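Arginase (Glaciozyma antarctica, PDB 5YNL) probably hydrolyses L-arginine to L-ornithine and urea, as a cold-adapted member of the arginase family from a psychrophilic yeast. Local coordinates at residues Met254-Val266 / Gly304-Ile318. Residues are numbered along the deposited sequence; the frame is centred on the assembly and turned at random.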
ATOM      1  N   MET A 254       7.561  -9.189 -12.738  1.00 24.54           N
ATOM      2  CA  MET A 254       8.407 -10.285 -12.261  1.00 25.13           C
ATOM      3  C   MET A 254       9.528 -10.554 -13.251  1.00 26.06           C
ATOM      4  O   MET A 254      10.628 -10.952 -12.854  1.00 26.29           O
ATOM      5  CB  MET A 254       7.579 -11.562 -11.999  1.00 26.98           C
ATOM      6  CG  MET A 254       6.627 -11.459 -10.817  1.00 27.71           C
ATOM      7  SD  MET A 254       7.481 -10.917  -9.317  1.00 25.32           S
ATOM      8  CE  MET A 254       8.557 -12.337  -9.068  1.00 26.73           C
ATOM      9  N   PHE A 255       9.246 -10.316 -14.529  1.00 26.18           N
ATOM     10  CA  PHE A 255      10.265 -10.376 -15.585  1.00 27.88           C
ATOM     11  C   PHE A 255      11.416  -9.421 -15.269  1.00 28.87           C
ATOM     12  O   PHE A 255      12.567  -9.814 -15.288  1.00 30.28           O
ATOM     13  CB  PHE A 255       9.617 -10.049 -16.937  1.00 28.89           C
ATOM     14  CG  PHE A 255      10.594  -9.852 -18.067  1.00 31.45           C
ATOM     15  CD1 PHE A 255      11.074 -10.946 -18.801  1.00 32.47           C
ATOM     16  CD2 PHE A 255      10.995  -8.574 -18.446  1.00 32.58           C
ATOM     17  CE1 PHE A 255      11.947 -10.760 -19.889  1.00 35.34           C
ATOM     18  CE2 PHE A 255      11.870  -8.387 -19.517  1.00 35.02           C
ATOM     19  CZ  PHE A 255      12.347  -9.483 -20.231  1.00 36.74           C
ATOM     20  N   HIS A 256      11.088  -8.176 -14.928  1.00 28.70           N
ATOM     21  CA  HIS A 256      12.090  -7.176 -14.542  1.00 29.75           C
ATOM     22  C   HIS A 256      12.734  -7.521 -13.206  1.00 28.96           C
ATOM     23  O   HIS A 256      13.928  -7.238 -12.997  1.00 31.58           O
ATOM     24  CB  HIS A 256      11.469  -5.789 -14.439  1.00 27.46           C
ATOM     25  CG  HIS A 256      10.852  -5.308 -15.713  1.00 27.90           C
ATOM     26  ND1 HIS A 256       9.489  -5.178 -15.875  1.00 26.67           N
ATOM     27  CD2 HIS A 256      11.421  -4.917 -16.882  1.00 29.79           C
ATOM     28  CE1 HIS A 256       9.238  -4.729 -17.102  1.00 27.84           C
ATOM     29  NE2 HIS A 256      10.391  -4.560 -17.725  1.00 29.50           N
ATOM     30  N   VAL A 257      11.971  -8.114 -12.281  1.00 23.37           N
ATOM     31  CA  VAL A 257      12.627  -8.475 -11.038  1.00 22.40           C
ATOM     32  C   VAL A 257      13.650  -9.563 -11.334  1.00 23.71           C
ATOM     33  O   VAL A 257      14.790  -9.457 -10.902  1.00 24.22           O
ATOM     34  CB  VAL A 257      11.670  -8.908  -9.941  1.00 20.36           C
ATOM     35  CG1 VAL A 257      12.465  -9.525  -8.792  1.00 19.83           C
ATOM     36  CG2 VAL A 257      10.788  -7.700  -9.476  1.00 18.59           C
ATOM     37  N   ASP A 258      13.265 -10.582 -12.095  1.00 31.68           N
ATOM     38  CA  ASP A 258      14.206 -11.627 -12.460  1.00 32.13           C
ATOM     39  C   ASP A 258      15.404 -11.027 -13.154  1.00 34.28           C
ATOM     40  O   ASP A 258      16.544 -11.285 -12.786  1.00 33.94           O
ATOM     41  CB  ASP A 258      13.550 -12.660 -13.382  1.00 32.18           C
ATOM     42  CG  ASP A 258      12.436 -13.438 -12.693  1.00 31.53           C
ATOM     43  OD1 ASP A 258      12.550 -13.712 -11.456  1.00 30.94           O
ATOM     44  OD2 ASP A 258      11.440 -13.759 -13.408  1.00 32.06           O
ATOM     45  N   LYS A 259      15.125 -10.183 -14.135  1.00 26.66           N
ATOM     46  CA  LYS A 259      16.162  -9.584 -14.977  1.00 30.43           C
ATOM     47  C   LYS A 259      17.209  -8.851 -14.147  1.00 31.39           C
ATOM     48  O   LYS A 259      18.405  -9.186 -14.202  1.00 31.27           O
ATOM     49  CB  LYS A 259      15.530  -8.598 -15.964  1.00 33.78           C
ATOM     50  CG  LYS A 259      16.538  -7.858 -16.821  1.00 34.97           C
ATOM     51  CD  LYS A 259      15.859  -7.134 -17.985  1.00 34.31           C
ATOM     52  CE  LYS A 259      16.919  -6.574 -18.935  1.00 35.26           C
ATOM     53  NZ  LYS A 259      16.267  -5.836 -20.023  1.00 34.77           N
ATOM     54  N   TYR A 260      16.729  -7.895 -13.341  1.00 32.81           N
ATOM     55  CA  TYR A 260      17.585  -6.943 -12.649  1.00 33.93           C
ATOM     56  C   TYR A 260      17.867  -7.284 -11.187  1.00 30.84           C
ATOM     57  O   TYR A 260      18.799  -6.751 -10.597  1.00 31.07           O
ATOM     58  CB  TYR A 260      16.964  -5.548 -12.713  1.00 35.03           C
ATOM     59  CG  TYR A 260      16.809  -4.947 -14.102  1.00 35.05           C
ATOM     60  CD1 TYR A 260      17.908  -4.502 -14.808  1.00 36.23           C
ATOM     61  CD2 TYR A 260      15.550  -4.756 -14.669  1.00 32.70           C
ATOM     62  CE1 TYR A 260      17.767  -3.918 -16.057  1.00 35.81           C
ATOM     63  CE2 TYR A 260      15.397  -4.170 -15.925  1.00 31.99           C
ATOM     64  CZ  TYR A 260      16.510  -3.760 -16.604  1.00 33.76           C
ATOM     65  OH  TYR A 260      16.385  -3.184 -17.845  1.00 33.38           O
ATOM     66  N   GLY A 261      17.044  -8.138 -10.577  1.00 22.49           N
ATOM     67  CA  GLY A 261      17.156  -8.386  -9.145  1.00 20.06           C
ATOM     68  C   GLY A 261      16.379  -7.284  -8.416  1.00 19.33           C
ATOM     69  O   GLY A 261      16.295  -6.128  -8.896  1.00 21.31           O
ATOM     70  N   ILE A 262      15.780  -7.633  -7.271  1.00 23.02           N
ATOM     71  CA  ILE A 262      14.938  -6.685  -6.539  1.00 21.65           C
ATOM     72  C   ILE A 262      15.750  -5.488  -6.074  1.00 23.42           C
ATOM     73  O   ILE A 262      15.204  -4.424  -5.875  1.00 23.18           O
ATOM     74  CB  ILE A 262      14.220  -7.365  -5.332  1.00 18.99           C
ATOM     75  CG1 ILE A 262      13.024  -6.525  -4.829  1.00 17.43           C
ATOM     76  CG2 ILE A 262      15.245  -7.741  -4.234  1.00 18.91           C
ATOM     77  CD1 ILE A 262      11.792  -6.512  -5.743  1.00 16.80           C
ATOM     78  N   GLY A 263      17.059  -5.653  -5.923  1.00 23.74           N
ATOM     79  CA  GLY A 263      17.907  -4.557  -5.494  1.00 25.57           C
ATOM     80  C   GLY A 263      17.814  -3.375  -6.447  1.00 28.79           C
ATOM     81  O   GLY A 263      17.381  -2.256  -6.072  1.00 29.07           O
ATOM     82  N   LYS A 264      18.209  -3.624  -7.687  1.00 32.21           N
ATOM     83  CA  LYS A 264      18.151  -2.589  -8.694  1.00 35.00           C
ATOM     84  C   LYS A 264      16.708  -2.132  -8.978  1.00 34.07           C
ATOM     85  O   LYS A 264      16.450  -0.959  -9.242  1.00 33.78           O
ATOM     86  CB  LYS A 264      18.847  -3.073  -9.960  1.00 36.68           C
ATOM     87  CG  LYS A 264      19.085  -1.967 -10.936  1.00 37.70           C
ATOM     88  CD  LYS A 264      19.611  -0.659 -10.245  1.00 37.60           C
ATOM     89  CE  LYS A 264      20.266   0.262 -11.277  1.00 37.66           C
ATOM     90  NZ  LYS A 264      21.472  -0.394 -11.920  1.00 37.87           N
ATOM     91  N   VAL A 265      15.761  -3.050  -8.895  1.00 29.15           N
ATOM     92  CA  VAL A 265      14.386  -2.698  -9.178  1.00 24.47           C
ATOM     93  C   VAL A 265      13.863  -1.653  -8.195  1.00 22.31           C
ATOM     94  O   VAL A 265      13.204  -0.680  -8.602  1.00 21.32           O
ATOM     95  CB  VAL A 265      13.460  -3.926  -9.204  1.00 21.68           C
ATOM     96  CG1 VAL A 265      11.996  -3.511  -9.006  1.00 18.55           C
ATOM     97  CG2 VAL A 265      13.619  -4.681 -10.519  1.00 23.66           C
ATOM     98  N   VAL A 266      14.155  -1.831  -6.913  1.00 21.65           N
ATOM     99  CA  VAL A 266      13.659  -0.880  -5.936  1.00 20.54           C
ATOM    100  C   VAL A 266      14.326   0.481  -6.115  1.00 23.22           C
ATOM    101  O   VAL A 266      13.696   1.512  -5.959  1.00 22.39           O
ATOM    102  CB  VAL A 266      13.854  -1.368  -4.485  1.00 20.02           C
ATOM    103  CG1 VAL A 266      13.431  -0.268  -3.505  1.00 20.04           C
ATOM    104  CG2 VAL A 266      13.047  -2.626  -4.277  1.00 17.18           C
ATOM    105  N   GLY A 304       6.077 -18.295  -9.023  1.00 42.18           N
ATOM    106  CA  GLY A 304       6.359 -17.135  -9.864  1.00 38.10           C
ATOM    107  C   GLY A 304       6.154 -15.759  -9.235  1.00 36.31           C
ATOM    108  O   GLY A 304       6.243 -14.730  -9.932  1.00 33.40           O
ATOM    109  N   GLY A 305       5.893 -15.717  -7.928  1.00 24.08           N
ATOM    110  CA  GLY A 305       5.756 -14.443  -7.238  1.00 21.68           C
ATOM    111  C   GLY A 305       7.043 -14.023  -6.538  1.00 20.06           C
ATOM    112  O   GLY A 305       8.041 -14.754  -6.596  1.00 20.23           O
ATOM    113  N   LEU A 306       7.049 -12.858  -5.892  1.00 32.83           N
ATOM    114  CA  LEU A 306       8.206 -12.448  -5.092  1.00 28.52           C
ATOM    115  C   LEU A 306       8.519 -13.522  -4.032  1.00 28.35           C
ATOM    116  O   LEU A 306       7.611 -14.200  -3.565  1.00 30.50           O
ATOM    117  CB  LEU A 306       7.967 -11.084  -4.402  1.00 25.36           C
ATOM    118  CG  LEU A 306       7.823  -9.858  -5.318  1.00 24.38           C
ATOM    119  CD1 LEU A 306       7.419  -8.594  -4.500  1.00 22.24           C
ATOM    120  CD2 LEU A 306       9.114  -9.617  -6.133  1.00 23.67           C
ATOM    121  N   THR A 307       9.786 -13.718  -3.677  1.00 35.73           N
ATOM    122  CA  THR A 307      10.081 -14.538  -2.497  1.00 34.85           C
ATOM    123  C   THR A 307       9.797 -13.694  -1.260  1.00 32.44           C
ATOM    124  O   THR A 307       9.603 -12.472  -1.371  1.00 31.24           O
ATOM    125  CB  THR A 307      11.527 -14.955  -2.428  1.00 33.45           C
ATOM    126  OG1 THR A 307      12.344 -13.774  -2.289  1.00 31.23           O
ATOM    127  CG2 THR A 307      11.904 -15.765  -3.675  1.00 35.77           C
ATOM    128  N   PHE A 308       9.796 -14.321  -0.088  1.00 38.04           N
ATOM    129  CA  PHE A 308       9.636 -13.550   1.133  1.00 37.36           C
ATOM    130  C   PHE A 308      10.768 -12.539   1.303  1.00 36.36           C
ATOM    131  O   PHE A 308      10.527 -11.388   1.671  1.00 35.62           O
ATOM    132  CB  PHE A 308       9.592 -14.421   2.370  1.00 39.58           C
ATOM    133  CG  PHE A 308       9.829 -13.635   3.632  1.00 40.01           C
ATOM    134  CD1 PHE A 308       8.825 -12.820   4.155  1.00 39.83           C
ATOM    135  CD2 PHE A 308      11.072 -13.673   4.281  1.00 40.86           C
ATOM    136  CE1 PHE A 308       9.041 -12.062   5.310  1.00 40.44           C
ATOM    137  CE2 PHE A 308      11.291 -12.912   5.441  1.00 41.57           C
ATOM    138  CZ  PHE A 308      10.267 -12.097   5.950  1.00 41.31           C
ATOM    139  N   ARG A 309      11.998 -12.984   1.051  1.00 26.12           N
ATOM    140  CA  ARG A 309      13.165 -12.110   1.146  1.00 25.62           C
ATOM    141  C   ARG A 309      12.998 -10.832   0.302  1.00 23.84           C
ATOM    142  O   ARG A 309      13.218  -9.727   0.809  1.00 23.54           O
ATOM    143  CB  ARG A 309      14.467 -12.865   0.821  1.00 26.49           C
ATOM    144  CG  ARG A 309      15.090 -13.583   2.031  1.00 28.72           C
ATOM    145  CD  ARG A 309      16.247 -14.498   1.634  1.00 29.98           C
ATOM    146  NE  ARG A 309      17.202 -13.847   0.729  1.00 28.99           N
ATOM    147  CZ  ARG A 309      18.247 -14.451   0.155  1.00 29.92           C
ATOM    148  NH1 ARG A 309      18.489 -15.729   0.396  1.00 31.84           N
ATOM    149  NH2 ARG A 309      19.040 -13.770  -0.666  1.00 29.21           N
ATOM    150  N   GLU A 310      12.560 -10.976  -0.948  1.00 24.77           N
ATOM    151  CA  GLU A 310      12.298  -9.822  -1.811  1.00 24.86           C
ATOM    152  C   GLU A 310      11.206  -8.906  -1.268  1.00 24.09           C
ATOM    153  O   GLU A 310      11.339  -7.680  -1.351  1.00 23.93           O
ATOM    154  CB  GLU A 310      11.941 -10.253  -3.248  1.00 26.49           C
ATOM    155  CG  GLU A 310      13.132 -10.724  -4.103  1.00 27.73           C
ATOM    156  CD  GLU A 310      12.702 -11.618  -5.265  1.00 29.85           C
ATOM    157  OE1 GLU A 310      11.571 -12.156  -5.217  1.00 30.79           O
ATOM    158  OE2 GLU A 310      13.488 -11.799  -6.212  1.00 31.23           O
ATOM    159  N   GLY A 311      10.121  -9.470  -0.743  1.00 33.44           N
ATOM    160  CA  GLY A 311       9.076  -8.647  -0.145  1.00 33.18           C
ATOM    161  C   GLY A 311       9.638  -7.905   1.066  1.00 33.00           C
ATOM    162  O   GLY A 311       9.291  -6.745   1.350  1.00 32.86           O
ATOM    163  N   HIS A 312      10.531  -8.581   1.781  1.00 37.27           N
ATOM    164  CA  HIS A 312      11.189  -7.984   2.928  1.00 38.00           C
ATOM    165  C   HIS A 312      12.152  -6.859   2.537  1.00 37.51           C
ATOM    166  O   HIS A 312      12.124  -5.776   3.130  1.00 38.37           O
ATOM    167  CB  HIS A 312      11.958  -9.039   3.689  1.00 39.52           C
ATOM    168  CG  HIS A 312      12.466  -8.560   5.002  1.00 40.89           C
ATOM    169  ND1 HIS A 312      11.871  -8.907   6.188  1.00 42.53           N
ATOM    170  CD2 HIS A 312      13.508  -7.754   5.308  1.00 41.20           C
ATOM    171  CE1 HIS A 312      12.532  -8.329   7.186  1.00 43.79           C
ATOM    172  NE2 HIS A 312      13.522  -7.626   6.676  1.00 43.01           N
ATOM    173  N   TYR A 313      13.028  -7.129   1.567  1.00 21.88           N
ATOM    174  CA  TYR A 313      13.936  -6.102   1.064  1.00 23.25           C
ATOM    175  C   TYR A 313      13.188  -4.841   0.598  1.00 23.93           C
ATOM    176  O   TYR A 313      13.651  -3.730   0.825  1.00 26.37           O
ATOM    177  CB  TYR A 313      14.864  -6.627  -0.042  1.00 23.98           C
ATOM    178  CG  TYR A 313      15.787  -5.541  -0.543  1.00 27.01           C
ATOM    179  CD1 TYR A 313      16.967  -5.256   0.117  1.00 28.96           C
ATOM    180  CD2 TYR A 313      15.453  -4.767  -1.653  1.00 28.34           C
ATOM    181  CE1 TYR A 313      17.806  -4.248  -0.310  1.00 32.19           C
ATOM    182  CE2 TYR A 313      16.299  -3.737  -2.094  1.00 31.95           C
ATOM    183  CZ  TYR A 313      17.470  -3.493  -1.407  1.00 33.68           C
ATOM    184  OH  TYR A 313      18.307  -2.489  -1.817  1.00 36.39           O
ATOM    185  N   ILE A 314      12.045  -5.001  -0.053  1.00 21.08           N
ATOM    186  CA  ILE A 314      11.271  -3.829  -0.451  1.00 21.16           C
ATOM    187  C   ILE A 314      10.957  -2.976   0.788  1.00 22.31           C
ATOM    188  O   ILE A 314      11.108  -1.732   0.766  1.00 24.34           O
ATOM    189  CB  ILE A 314       9.947  -4.208  -1.167  1.00 19.78           C
ATOM    190  CG1 ILE A 314      10.228  -4.998  -2.453  1.00 19.64           C
ATOM    191  CG2 ILE A 314       9.116  -2.981  -1.485  1.00 19.87           C
ATOM    192  CD1 ILE A 314       8.942  -5.259  -3.314  1.00 19.40           C
ATOM    193  N   CYS A 315      10.527  -3.638   1.863  1.00 29.49           N
ATOM    194  CA  CYS A 315      10.151  -2.939   3.084  1.00 31.24           C
ATOM    195  C   CYS A 315      11.358  -2.336   3.768  1.00 34.12           C
ATOM    196  O   CYS A 315      11.277  -1.227   4.289  1.00 37.10           O
ATOM    197  CB  CYS A 315       9.385  -3.878   4.044  1.00 30.42           C
ATOM    198  SG  CYS A 315       7.742  -4.341   3.391  1.00 29.45           S
ATOM    199  N   GLU A 316      12.485  -3.042   3.739  1.00 27.74           N
ATOM    200  CA  GLU A 316      13.700  -2.518   4.343  1.00 30.92           C
ATOM    201  C   GLU A 316      14.188  -1.317   3.539  1.00 33.68           C
ATOM    202  O   GLU A 316      14.455  -0.252   4.097  1.00 36.76           O
ATOM    203  CB  GLU A 316      14.789  -3.595   4.405  1.00 29.88           C
ATOM    204  CG  GLU A 316      15.709  -3.482   5.613  1.00 31.96           C
ATOM    205  CD  GLU A 316      16.457  -4.788   5.930  1.00 30.09           C
ATOM    206  OE1 GLU A 316      16.201  -5.828   5.250  1.00 28.01           O
ATOM    207  OE2 GLU A 316      17.323  -4.773   6.863  1.00 31.46           O
ATOM    208  N   ALA A 317      14.262  -1.485   2.220  1.00 22.99           N
ATOM    209  CA  ALA A 317      14.858  -0.482   1.354  1.00 24.62           C
ATOM    210  C   ALA A 317      14.093   0.810   1.496  1.00 25.47           C
ATOM    211  O   ALA A 317      14.691   1.894   1.606  1.00 27.70           O
ATOM    212  CB  ALA A 317      14.869  -0.939  -0.091  1.00 23.66           C
ATOM    213  N   ILE A 318      12.769   0.687   1.525  1.00 32.93           N
ATOM    214  CA  ILE A 318      11.904   1.839   1.711  1.00 33.69           C
ATOM    215  C   ILE A 318      12.172   2.413   3.101  1.00 36.64           C
ATOM    216  O   ILE A 318      12.266   3.628   3.264  1.00 38.28           O
ATOM    217  CB  ILE A 318      10.430   1.451   1.593  1.00 30.72           C
ATOM    218  CG1 ILE A 318       9.947   1.550   0.134  1.00 28.18           C
ATOM    219  CG2 ILE A 318       9.555   2.398   2.441  1.00 32.74           C
ATOM    220  CD1 ILE A 318      10.902   1.098  -0.926  1.00 27.71           C
TER
HETATM  221  O   HOH W   1      15.855 -10.422  -6.300  1.00 29.53           O
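Val266 packs as a knob into a hole formed by Tyr313, Ile314, Ala317 and Ile318, and the apolar packing is close here. Its CG1, anti to the backbone N (chi1 175°), lies 3.8 Å from Ala317 CB, while CG2 meets the edge of the Tyr313 ring near its plane. One turn earlier, Ile262 CD1 lies 3.9 Å from Ile314 CG1, the two side chains crossing at about a right angle; Ile262 and Tyr313 pass in opposite directions, Ile262 CG2 coming near Tyr313 CD2. Helices 254-273 and 308-320 thus lie side by side, their short segments 31° from parallel, over one side of the parallel sheet of the alpha/beta arginase fold; Ile262 and Ile314 both reach Ile231 of strand 228-233. The looser, watered side is that of the partly exposed Glu310. Its CG still lies against Ile262 CG2 (3.7 Å), but the extended chain carries the carboxylate onward. Glu310 OE2 accepts from a water (2.7 Å) that in turn accepts from Ile262 N, a backbone amide left without a helical partner at the kink. Glu310 OE1 takes Thr307 N at 2.8 Å on its anti side, 26° out of the carboxylate plane, and Thr307 OG1 accepts from Glu310 N, completing a capping box. With an alanine in place of Glu310, Thr307 N and the bridging water would probably lose their acceptor. At the N-terminal end Met254, bent at chi2 and chi3, makes a separate close contact, Met254 CE against Gly305 C (3.4 Å) and SD beside Leu306 CD2.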